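Local coordinates for hypothetical protein (Clostridium sporogenes ATCC 15579, PDB 4QRK) that is of unknown function but is a putative cell adhesion protein, folded as a right-handed beta-helix and crystallised with calcium, at residues Glu56-Ile61 / Glu73-Leu79; Leu29-Lys35 / Asn91-Ile95; Lys9-Glu13 / Ile51-Asn55; Glu42-Met46 / Leu97-Ile101. All blocks are in the same frame, centred on the assembly; numbering follows the deposited sequence.

Contact 1 (Glu56-Ile61 / Glu73-Leu79); sequences EWKPEI and EISQPGL
W57 and Q76 run alongside each other, with the amide of Q76 standing almost upright on the indole (planes 87° apart). Its NE2 lies over one face, offset toward the rim and 3.3 Å from CG of W57. Q76 reaches there because CG lies opposite the backbone N (chi1 -170°) and the rest of the chain is extended. The other end of the amide is tied too: OE1 accepts from the backbone N of V33, which helps set its rotation. At the rim of the indole, in its plane, sits the poorly ordered L79.

Beyond this aromatic end the chains join as strands. E60 and S75 form a hydrogen-bonded antiparallel pair, with E60 N to S75 O at 2.8 Å and S75 N to E60 O at 2.9 Å. The extended E60 side chain lies obliquely across P77, with OE1 3.5 Å from P77 CA. On the other face, I61 and I74 lie side by side, their CD1 atoms 4.0 Å apart. This is an antiparallel beta hairpin, strands 60-66 and 69-75, whose first strand is outermost in its sheet of the right-handed beta-helix.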
# COMPACT_ATOMS: atom_id res chain seq x y z
N GLU A 56 -14.86 -12.17 15.12
CA GLU A 56 -14.08 -11.11 15.74
C GLU A 56 -13.26 -10.29 14.74
O GLU A 56 -12.74 -9.24 15.08
CB GLU A 56 -13.12 -11.71 16.77
CG GLU A 56 -13.72 -12.85 17.60
CD GLU A 56 -13.43 -14.22 17.01
OE1 GLU A 56 -12.23 -14.58 16.94
OE2 GLU A 56 -14.38 -14.93 16.60
N TRP A 57 -13.09 -10.78 13.52
CA TRP A 57 -12.27 -10.07 12.53
C TRP A 57 -13.10 -9.13 11.64
O TRP A 57 -12.54 -8.44 10.77
CB TRP A 57 -11.53 -11.06 11.66
CG TRP A 57 -10.47 -11.84 12.37
CD1 TRP A 57 -9.96 -11.61 13.62
CD2 TRP A 57 -9.75 -12.97 11.84
NE1 TRP A 57 -8.96 -12.54 13.90
CE2 TRP A 57 -8.82 -13.37 12.82
CE3 TRP A 57 -9.81 -13.69 10.65
CZ2 TRP A 57 -7.95 -14.44 12.63
CZ3 TRP A 57 -8.93 -14.75 10.45
CH2 TRP A 57 -8.03 -15.11 11.44
N LYS A 58 -14.42 -9.10 11.89
CA LYS A 58 -15.38 -8.29 11.14
C LYS A 58 -14.81 -6.91 10.94
O LYS A 58 -14.51 -6.22 11.92
CB LYS A 58 -16.70 -8.17 11.90
CG LYS A 58 -17.78 -7.44 11.10
CD LYS A 58 -19.14 -7.28 11.86
CE LYS A 58 -19.97 -6.17 11.22
NZ LYS A 58 -20.49 -6.52 9.88
N PRO A 59 -14.63 -6.49 9.68
CA PRO A 59 -14.01 -5.18 9.49
C PRO A 59 -14.93 -4.05 9.95
O PRO A 59 -16.17 -4.14 9.85
CB PRO A 59 -13.80 -5.08 7.97
CG PRO A 59 -14.24 -6.33 7.39
CD PRO A 59 -15.02 -7.12 8.41
N GLU A 60 -14.31 -3.01 10.49
CA GLU A 60 -15.02 -1.79 10.95
C GLU A 60 -14.68 -0.63 9.97
O GLU A 60 -13.50 -0.27 9.76
CB GLU A 60 -14.57 -1.42 12.39
CG GLU A 60 -14.69 -2.56 13.48
CD GLU A 60 -13.63 -2.46 14.64
OE1 GLU A 60 -12.42 -2.65 14.40
OE2 GLU A 60 -14.01 -2.24 15.81
N ILE A 61 -15.69 -0.04 9.37
CA ILE A 61 -15.47 1.07 8.46
C ILE A 61 -15.97 2.37 9.05
O ILE A 61 -17.04 2.42 9.62
CB ILE A 61 -16.18 0.89 7.13
CG1 ILE A 61 -15.67 -0.36 6.41
CG2 ILE A 61 -15.97 2.12 6.24
CD1 ILE A 61 -15.52 -0.19 4.89
N GLU A 73 -11.52 5.02 6.95
CA GLU A 73 -10.74 4.14 7.76
C GLU A 73 -11.35 2.75 7.77
O GLU A 73 -12.54 2.57 8.00
CB GLU A 73 -10.65 4.67 9.18
CG GLU A 73 -9.82 3.79 10.07
CD GLU A 73 -9.61 4.41 11.42
OE1 GLU A 73 -10.59 4.49 12.21
OE2 GLU A 73 -8.47 4.84 11.67
N ILE A 74 -10.52 1.75 7.58
CA ILE A 74 -10.99 0.37 7.62
C ILE A 74 -10.07 -0.37 8.57
O ILE A 74 -8.85 -0.39 8.37
CB ILE A 74 -10.96 -0.28 6.26
CG1 ILE A 74 -11.48 0.69 5.19
CG2 ILE A 74 -11.75 -1.62 6.32
CD1 ILE A 74 -11.68 0.08 3.83
N SER A 75 -10.65 -0.98 9.59
CA SER A 75 -9.87 -1.66 10.62
C SER A 75 -10.38 -3.05 10.95
O SER A 75 -11.58 -3.25 11.06
CB SER A 75 -9.84 -0.80 11.87
OG SER A 75 -9.24 0.44 11.56
N GLN A 76 -9.44 -4.02 11.03
CA GLN A 76 -9.72 -5.38 11.53
C GLN A 76 -9.67 -5.23 13.03
O GLN A 76 -8.67 -4.73 13.55
CB GLN A 76 -8.63 -6.39 11.11
CG GLN A 76 -8.98 -7.89 11.37
CD GLN A 76 -7.78 -8.83 11.06
OE1 GLN A 76 -6.78 -8.41 10.51
NE2 GLN A 76 -7.90 -10.10 11.40
N PRO A 77 -10.74 -5.63 13.75
CA PRO A 77 -10.65 -5.53 15.21
C PRO A 77 -9.38 -6.22 15.72
O PRO A 77 -9.09 -7.40 15.38
CB PRO A 77 -11.90 -6.30 15.71
CG PRO A 77 -12.90 -6.28 14.54
CD PRO A 77 -11.97 -6.31 13.30
N GLY A 78 -8.61 -5.47 16.51
CA GLY A 78 -7.44 -6.03 17.14
C GLY A 78 -7.86 -7.23 17.96
O GLY A 78 -8.88 -7.21 18.67
N LEU A 79 -7.11 -8.31 17.81
CA LEU A 79 -7.10 -9.34 18.82
C LEU A 79 -5.83 -9.07 19.62
O LEU A 79 -4.73 -9.29 19.12
CB LEU A 79 -7.12 -10.75 18.22
CG LEU A 79 -8.38 -11.24 17.49
CD1 LEU A 79 -8.16 -12.67 17.01
CD2 LEU A 79 -9.62 -11.18 18.37
O HOH W 1 -12.32 1.78 11.25

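Contact 2 (Leu29-Lys35 / Asn91-Ile95); sequences LNFGVGK and NEWNI
N91 meets the corner at V33 and G34 with its side chain and continues to K35 with its backbone. Its ND2 donates to V33 O at 2.8 Å, a chi1 of -166° (CG trans to N) directing the amide to the corner, while N91 O accepts from K35 N at 2.9 Å. G34 turns this corner with backbone angles suited to glycine, and its CA also approaches N91 O. E92 then forms a parallel bridge with K35; in the conformer described, one of two, its OE2 accepts from N94 ND2. W93 returns to the partner segment, its N donating to K35 O at 3.0 Å. Its indole receives F31 in a T-shaped stack: the phenyl edge points at the indole face, CD1 lying over the centre of the ring system, with the F31 ring and the five-membered ring 4.7 Å apart between centroids and the planes at 82°. I95 closes the walk, its CD1 meeting L29 CD1 tip to tip at 4.1 Å.

The aromatic and aliphatic side chains thus fill the core between two sheets. Strand 91-98 runs between strands 46-52 and 35-42 in one, and strand 24-32 between strands 69-75 and 103-110 in the other.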
# COMPACT_ATOMS: atom_id res chain seq x y z
N LEU A 29 -5.81 2.13 6.64
CA LEU A 29 -6.12 0.70 6.78
C LEU A 29 -5.33 0.07 7.95
O LEU A 29 -4.11 0.22 8.06
CB LEU A 29 -5.82 -0.05 5.48
CG LEU A 29 -6.57 0.38 4.22
CD1 LEU A 29 -6.12 -0.34 2.96
CD2 LEU A 29 -8.07 0.17 4.35
N ASN A 30 -6.04 -0.61 8.84
CA ASN A 30 -5.41 -1.33 9.96
C ASN A 30 -5.78 -2.77 9.87
O ASN A 30 -6.93 -3.10 10.06
CB ASN A 30 -5.87 -0.79 11.29
CG ASN A 30 -5.60 0.66 11.41
OD1 ASN A 30 -4.45 1.07 11.43
ND2 ASN A 30 -6.65 1.47 11.45
N PHE A 31 -4.80 -3.61 9.58
CA PHE A 31 -5.10 -4.96 9.15
C PHE A 31 -4.20 -5.85 9.96
O PHE A 31 -2.99 -5.69 9.92
CB PHE A 31 -4.75 -5.03 7.67
CG PHE A 31 -5.14 -6.33 7.00
CD1 PHE A 31 -6.42 -6.53 6.53
CD2 PHE A 31 -4.19 -7.34 6.78
CE1 PHE A 31 -6.78 -7.71 5.88
CE2 PHE A 31 -4.53 -8.52 6.13
CZ PHE A 31 -5.83 -8.69 5.66
N GLY A 32 -4.78 -6.76 10.72
CA GLY A 32 -4.01 -7.60 11.62
C GLY A 32 -3.34 -8.75 10.92
O GLY A 32 -2.12 -8.91 11.04
N VAL A 33 -4.11 -9.59 10.23
CA VAL A 33 -3.54 -10.80 9.64
C VAL A 33 -4.32 -11.18 8.39
O VAL A 33 -5.53 -10.99 8.32
CB VAL A 33 -3.47 -12.00 10.65
CG1 VAL A 33 -4.82 -12.35 11.20
CG2 VAL A 33 -2.92 -13.19 9.98
N GLY A 34 -3.60 -11.65 7.38
CA GLY A 34 -4.22 -12.19 6.19
C GLY A 34 -3.73 -11.59 4.88
O GLY A 34 -2.54 -11.30 4.70
N LYS A 35 -4.65 -11.45 3.94
CA LYS A 35 -4.32 -11.01 2.58
C LYS A 35 -5.10 -9.74 2.26
O LYS A 35 -6.32 -9.66 2.41
CB LYS A 35 -4.65 -12.10 1.57
CG LYS A 35 -3.81 -13.38 1.74
CD LYS A 35 -4.33 -14.50 0.86
CE LYS A 35 -3.35 -15.66 0.73
NZ LYS A 35 -3.26 -16.48 1.99
N ASN A 91 -8.84 -14.44 6.18
CA ASN A 91 -9.10 -13.02 6.30
C ASN A 91 -8.56 -12.31 5.09
O ASN A 91 -7.33 -12.14 4.92
CB ASN A 91 -8.46 -12.43 7.56
CG ASN A 91 -9.01 -11.05 7.87
OD1 ASN A 91 -10.21 -10.89 8.07
ND2 ASN A 91 -8.14 -10.05 7.92
N GLU A 92 -9.46 -11.86 4.24
CA GLU A 92 -9.08 -11.27 2.96
C GLU A 92 -9.89 -10.00 2.69
O GLU A 92 -11.12 -9.99 2.82
CB GLU A 92 -9.26 -12.31 1.84
CG GLU A 92 -8.75 -11.88 0.45
CD GLU A 92 -9.07 -12.93 -0.64
OE1 GLU A 92 -8.30 -13.89 -0.78
OE2 GLU A 92 -10.12 -12.81 -1.33
N TRP A 93 -9.18 -8.94 2.30
CA TRP A 93 -9.78 -7.69 1.91
C TRP A 93 -9.36 -7.40 0.47
O TRP A 93 -8.17 -7.32 0.11
CB TRP A 93 -9.32 -6.52 2.79
CG TRP A 93 -9.71 -6.56 4.24
CD1 TRP A 93 -10.35 -7.57 4.93
CD2 TRP A 93 -9.41 -5.54 5.20
NE1 TRP A 93 -10.49 -7.21 6.26
CE2 TRP A 93 -9.89 -5.99 6.45
CE3 TRP A 93 -8.78 -4.30 5.11
CZ2 TRP A 93 -9.79 -5.21 7.61
CZ3 TRP A 93 -8.66 -3.54 6.26
CH2 TRP A 93 -9.15 -4.00 7.50
N ASN A 94 -10.36 -7.23 -0.37
CA ASN A 94 -10.11 -6.92 -1.78
C ASN A 94 -10.75 -5.61 -2.10
O ASN A 94 -11.97 -5.51 -2.08
CB ASN A 94 -10.70 -8.02 -2.64
CG ASN A 94 -10.15 -9.37 -2.30
OD1 ASN A 94 -9.00 -9.64 -2.56
ND2 ASN A 94 -10.95 -10.21 -1.66
N ILE A 95 -9.94 -4.59 -2.32
CA ILE A 95 -10.40 -3.22 -2.39
C ILE A 95 -10.19 -2.60 -3.78
O ILE A 95 -9.08 -2.71 -4.33
CB ILE A 95 -9.66 -2.37 -1.32
CG1 ILE A 95 -10.09 -2.87 0.08
CG2 ILE A 95 -9.94 -0.88 -1.50
CD1 ILE A 95 -9.31 -2.23 1.20

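Contact 3 (Lys9-Glu13 / Ile51-Asn55); sequences KPKEE and IYSEN
K11 and Y52 form a hydrogen-bonded antiparallel pair, with K11 N to Y52 O at 2.9 Å and Y52 N to K11 O at 3.0 Å, and E12 and I51 follow as the non-hydrogen-bonded pair.

The side chain of Y52 is central to the contact. Its CG takes the crowded position between the backbone N and the carbonyl carbon (chi1 57°), which lays the ring across the partner strand. K11 covers one face: CB stands 3.6 Å from the ring centroid, only 19° off the normal, in a CH-pi contact. At the phenol end, Y52 OH donates to E13 OE2 at 2.6 Å, a short bond that meets the carboxylate from above its plane rather than within it. The same OE2 forms a salt bridge with K58, so a hydroxyl and an ammonium group converge on one oxygen, which would probably favour the charged carboxylate. Beyond the ring, the K11 chain bends at chi2 and again at its end and brings NZ to N55 OD1 at 2.8 Å, the donor standing above the amide carbonyl plane.

On the other face of the strands the contact is aliphatic. I51 lies alongside P10, with CG2 to P10 CG at 3.7 Å, and its CG1 rests against E12 CG at 3.9 Å. At the turn that follows, S53 OG donates to E54 OE2.

Such pairing is that of an edge strand: 11-17 is outermost in its sheet and adds antiparallel to 46-52 at one end of the beta-helix.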
# COMPACT_ATOMS: atom_id res chain seq x y z
N LYS A 9 -18.14 -21.99 6.15
CA LYS A 9 -18.27 -20.88 5.21
C LYS A 9 -17.90 -19.57 5.90
O LYS A 9 -18.55 -19.16 6.86
CB LYS A 9 -19.70 -20.76 4.68
CG LYS A 9 -20.19 -21.94 3.87
CD LYS A 9 -19.49 -22.07 2.52
CE LYS A 9 -20.18 -23.13 1.65
NZ LYS A 9 -19.26 -23.78 0.66
N PRO A 10 -16.87 -18.89 5.40
CA PRO A 10 -16.55 -17.60 6.02
C PRO A 10 -17.63 -16.56 5.72
O PRO A 10 -18.39 -16.72 4.76
CB PRO A 10 -15.22 -17.22 5.38
CG PRO A 10 -15.23 -17.90 4.04
CD PRO A 10 -16.01 -19.18 4.23
N LYS A 11 -17.69 -15.50 6.51
CA LYS A 11 -18.54 -14.36 6.18
C LYS A 11 -18.01 -13.63 4.96
O LYS A 11 -16.80 -13.47 4.79
CB LYS A 11 -18.60 -13.38 7.35
CG LYS A 11 -19.23 -13.94 8.64
CD LYS A 11 -20.75 -13.94 8.52
CE LYS A 11 -21.42 -14.63 9.70
NZ LYS A 11 -21.12 -13.94 10.96
N GLU A 12 -18.93 -13.18 4.11
CA GLU A 12 -18.58 -12.34 2.96
C GLU A 12 -19.45 -11.13 2.90
O GLU A 12 -20.67 -11.23 3.06
CB GLU A 12 -18.70 -13.14 1.65
CG GLU A 12 -17.81 -14.37 1.63
CD GLU A 12 -17.75 -15.04 0.26
OE1 GLU A 12 -18.13 -14.42 -0.75
OE2 GLU A 12 -17.32 -16.21 0.22
N GLU A 13 -18.81 -9.98 2.65
CA GLU A 13 -19.49 -8.69 2.66
C GLU A 13 -18.90 -7.80 1.62
O GLU A 13 -17.68 -7.86 1.39
CB GLU A 13 -19.24 -7.94 3.97
CG GLU A 13 -19.56 -8.68 5.22
CD GLU A 13 -19.17 -7.90 6.46
OE1 GLU A 13 -18.21 -7.09 6.40
OE2 GLU A 13 -19.83 -8.10 7.50
N ILE A 51 -13.71 -10.94 3.28
CA ILE A 51 -13.96 -12.34 3.62
C ILE A 51 -13.26 -12.66 4.92
O ILE A 51 -12.06 -12.40 5.07
CB ILE A 51 -13.49 -13.26 2.54
CG1 ILE A 51 -14.22 -12.93 1.25
CG2 ILE A 51 -13.75 -14.73 2.90
CD1 ILE A 51 -13.59 -13.64 0.03
N TYR A 52 -14.01 -13.16 5.89
CA TYR A 52 -13.43 -13.39 7.21
C TYR A 52 -14.08 -14.60 7.88
O TYR A 52 -15.29 -14.73 7.85
CB TYR A 52 -13.49 -12.09 8.10
CG TYR A 52 -14.86 -11.50 8.32
CD1 TYR A 52 -15.41 -10.61 7.42
CD2 TYR A 52 -15.59 -11.83 9.45
CE1 TYR A 52 -16.70 -10.09 7.63
CE2 TYR A 52 -16.85 -11.30 9.67
CZ TYR A 52 -17.39 -10.44 8.75
OH TYR A 52 -18.64 -9.92 8.98
N SER A 53 -13.27 -15.49 8.45
CA SER A 53 -13.80 -16.72 9.02
C SER A 53 -14.09 -16.62 10.51
O SER A 53 -14.76 -17.47 11.07
CB SER A 53 -12.81 -17.85 8.78
OG SER A 53 -11.58 -17.52 9.34
N GLU A 54 -13.58 -15.58 11.15
CA GLU A 54 -13.76 -15.39 12.58
C GLU A 54 -14.57 -14.12 12.75
O GLU A 54 -14.19 -13.07 12.23
CB GLU A 54 -12.40 -15.23 13.28
CG GLU A 54 -11.37 -16.24 12.87
CD GLU A 54 -11.89 -17.66 12.99
OE1 GLU A 54 -12.34 -18.06 14.08
OE2 GLU A 54 -11.87 -18.39 11.97
N ASN A 55 -15.67 -14.21 13.48
CA ASN A 55 -16.55 -13.06 13.66
C ASN A 55 -15.85 -11.90 14.29
O ASN A 55 -16.17 -10.75 14.00
CB ASN A 55 -17.82 -13.45 14.46
CG ASN A 55 -18.74 -14.33 13.67
OD1 ASN A 55 -18.73 -14.30 12.43
ND2 ASN A 55 -19.52 -15.15 14.35

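Contact 4 (Glu42-Met46 / Leu97-Ile101); sequences EEKLM and LNEKI
N98 is turned with its amide toward the loop 42-46, a chi1 of -174° swinging it away from its own N. The two ends of the amide serve different segments. ND2 reaches across to K44 O at 3.1 Å, coming from above the carbonyl plane, while OD1 turns back on its own segment and accepts from both K100 N and I101 N at 2.9 Å. Three bonds thus fix the rotation of the amide, and a fourth, from N98 N to L45 O at 3.1 Å, anchors its backbone. Within 42-46 itself, E42, bent at chi2, presents OE2 to K44 N, while OE1 forms a salt bridge with K47 NZ.

The apolar side chains diverge to two places. L45 and I101 cross obliquely, their CD1 atoms 3.7 Å apart. Selenomethionine M46 and L97 meet at an angle, with M46 CG 3.8 Å from L97 CD2, before the M46 chain bends away toward I74 and I95. Between the backbones, a water accepts from E99 N at 2.8 Å and lies close to E42 O.

Two recognised motifs face each other here: a classic beta bulge, in which L45 and M46 are both opposite V17, and an Asx turn extended to an Asx motif, headed by N98 near the end of strand 91-98.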
# COMPACT_ATOMS: atom_id res chain seq x y z
N GLU A 42 -12.68 1.41 -9.84
CA GLU A 42 -13.94 1.66 -9.14
C GLU A 42 -14.47 3.03 -9.54
O GLU A 42 -13.70 3.99 -9.60
CB GLU A 42 -13.74 1.63 -7.63
CG GLU A 42 -14.98 2.02 -6.82
CD GLU A 42 -16.26 1.26 -7.28
OE1 GLU A 42 -16.16 0.08 -7.65
OE2 GLU A 42 -17.36 1.86 -7.27
N GLU A 43 -15.79 3.13 -9.77
CA GLU A 43 -16.42 4.42 -10.11
C GLU A 43 -16.71 5.33 -8.92
O GLU A 43 -16.55 6.57 -8.99
CB GLU A 43 -17.72 4.16 -10.87
CG GLU A 43 -17.51 3.68 -12.30
CD GLU A 43 -17.28 4.82 -13.29
OE1 GLU A 43 -16.12 5.26 -13.46
OE2 GLU A 43 -18.28 5.27 -13.90
N LYS A 44 -17.17 4.73 -7.83
CA LYS A 44 -17.43 5.48 -6.60
C LYS A 44 -16.07 5.68 -5.89
O LYS A 44 -15.04 5.57 -6.52
CB LYS A 44 -18.43 4.72 -5.71
CG LYS A 44 -19.81 4.36 -6.38
CD LYS A 44 -20.50 5.58 -6.99
CE LYS A 44 -21.84 5.20 -7.68
NZ LYS A 44 -22.65 4.27 -6.82
N LEU A 45 -16.06 6.00 -4.61
CA LEU A 45 -14.80 6.28 -3.93
C LEU A 45 -13.98 5.00 -3.72
O LEU A 45 -12.77 4.95 -4.02
CB LEU A 45 -15.08 6.97 -2.59
CG LEU A 45 -13.89 7.72 -2.00
CD1 LEU A 45 -13.86 9.12 -2.54
CD2 LEU A 45 -13.94 7.75 -0.48
N MSE A 46 -14.66 3.97 -3.21
CA MSE A 46 -14.07 2.69 -2.88
C MSE A 46 -15.15 1.63 -2.89
O MSE A 46 -16.30 1.91 -2.52
CB MSE A 46 -13.47 2.78 -1.47
CG MSE A 46 -12.85 1.50 -0.95
SE MSE A 46 -13.98 0.48 0.28
CE MSE A 46 -12.92 -1.10 0.41
N LEU A 97 -10.33 1.05 -5.81
CA LEU A 97 -10.29 2.47 -5.52
C LEU A 97 -10.54 3.34 -6.77
O LEU A 97 -10.21 2.96 -7.90
CB LEU A 97 -8.90 2.87 -4.96
CG LEU A 97 -8.55 2.34 -3.56
CD1 LEU A 97 -7.17 2.86 -3.17
CD2 LEU A 97 -9.61 2.75 -2.57
N ASN A 98 -11.07 4.53 -6.52
CA ASN A 98 -11.35 5.48 -7.58
C ASN A 98 -10.02 5.91 -8.20
O ASN A 98 -9.03 6.07 -7.47
CB ASN A 98 -12.04 6.70 -6.99
CG ASN A 98 -12.48 7.67 -8.06
OD1 ASN A 98 -11.74 8.60 -8.44
ND2 ASN A 98 -13.67 7.43 -8.60
N GLU A 99 -10.00 6.07 -9.52
CA GLU A 99 -8.78 6.39 -10.26
C GLU A 99 -8.50 7.88 -10.49
O GLU A 99 -7.38 8.25 -10.93
CB GLU A 99 -8.79 5.66 -11.61
CG GLU A 99 -8.72 4.18 -11.42
CD GLU A 99 -8.67 3.40 -12.71
OE1 GLU A 99 -8.60 3.99 -13.82
OE2 GLU A 99 -8.72 2.16 -12.60
N LYS A 100 -9.48 8.74 -10.22
CA LYS A 100 -9.35 10.18 -10.51
C LYS A 100 -9.07 11.03 -9.28
O LYS A 100 -8.32 12.03 -9.33
CB LYS A 100 -10.63 10.72 -11.21
CG LYS A 100 -10.85 10.16 -12.61
CD LYS A 100 -11.93 10.94 -13.38
CE LYS A 100 -12.05 10.49 -14.85
NZ LYS A 100 -10.81 10.72 -15.63
N ILE A 101 -9.68 10.67 -8.17
CA ILE A 101 -9.58 11.50 -6.98
C ILE A 101 -8.15 11.46 -6.38
O ILE A 101 -7.54 10.38 -6.29
CB ILE A 101 -10.65 11.12 -5.97
CG1 ILE A 101 -10.78 12.19 -4.90
CG2 ILE A 101 -10.37 9.74 -5.36
CD1 ILE A 101 -11.97 11.99 -3.94
O HOH W 2 -12.19 5.36 -11.11

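In the fold
Contacts 1, 2 and 3 cluster toward one end of the beta-helix. The centres of contacts 1 and 2 are about 9 Å apart, and that of contact 3 lies about 12 Å from each. Side chains knit them: S75 OG of contact 1 pairs with N30 ND2 of contact 2 at 2.8 Å, and P59 CD of contact 1 packs on Y52 CE1 of contact 3 at 3.5 Å, beside the salt bridge that joins these two contacts. Between contacts 2 and 3 the link is backbone, E92 N to I51 O at 2.8 Å. Contact 4 lies at the other end of strand 91-98, its centre about 19 Å from that of contact 2, yet M46 CE reaches I95 CG1 at 3.4 Å and I74 CD1 at 3.8 Å through the shared core.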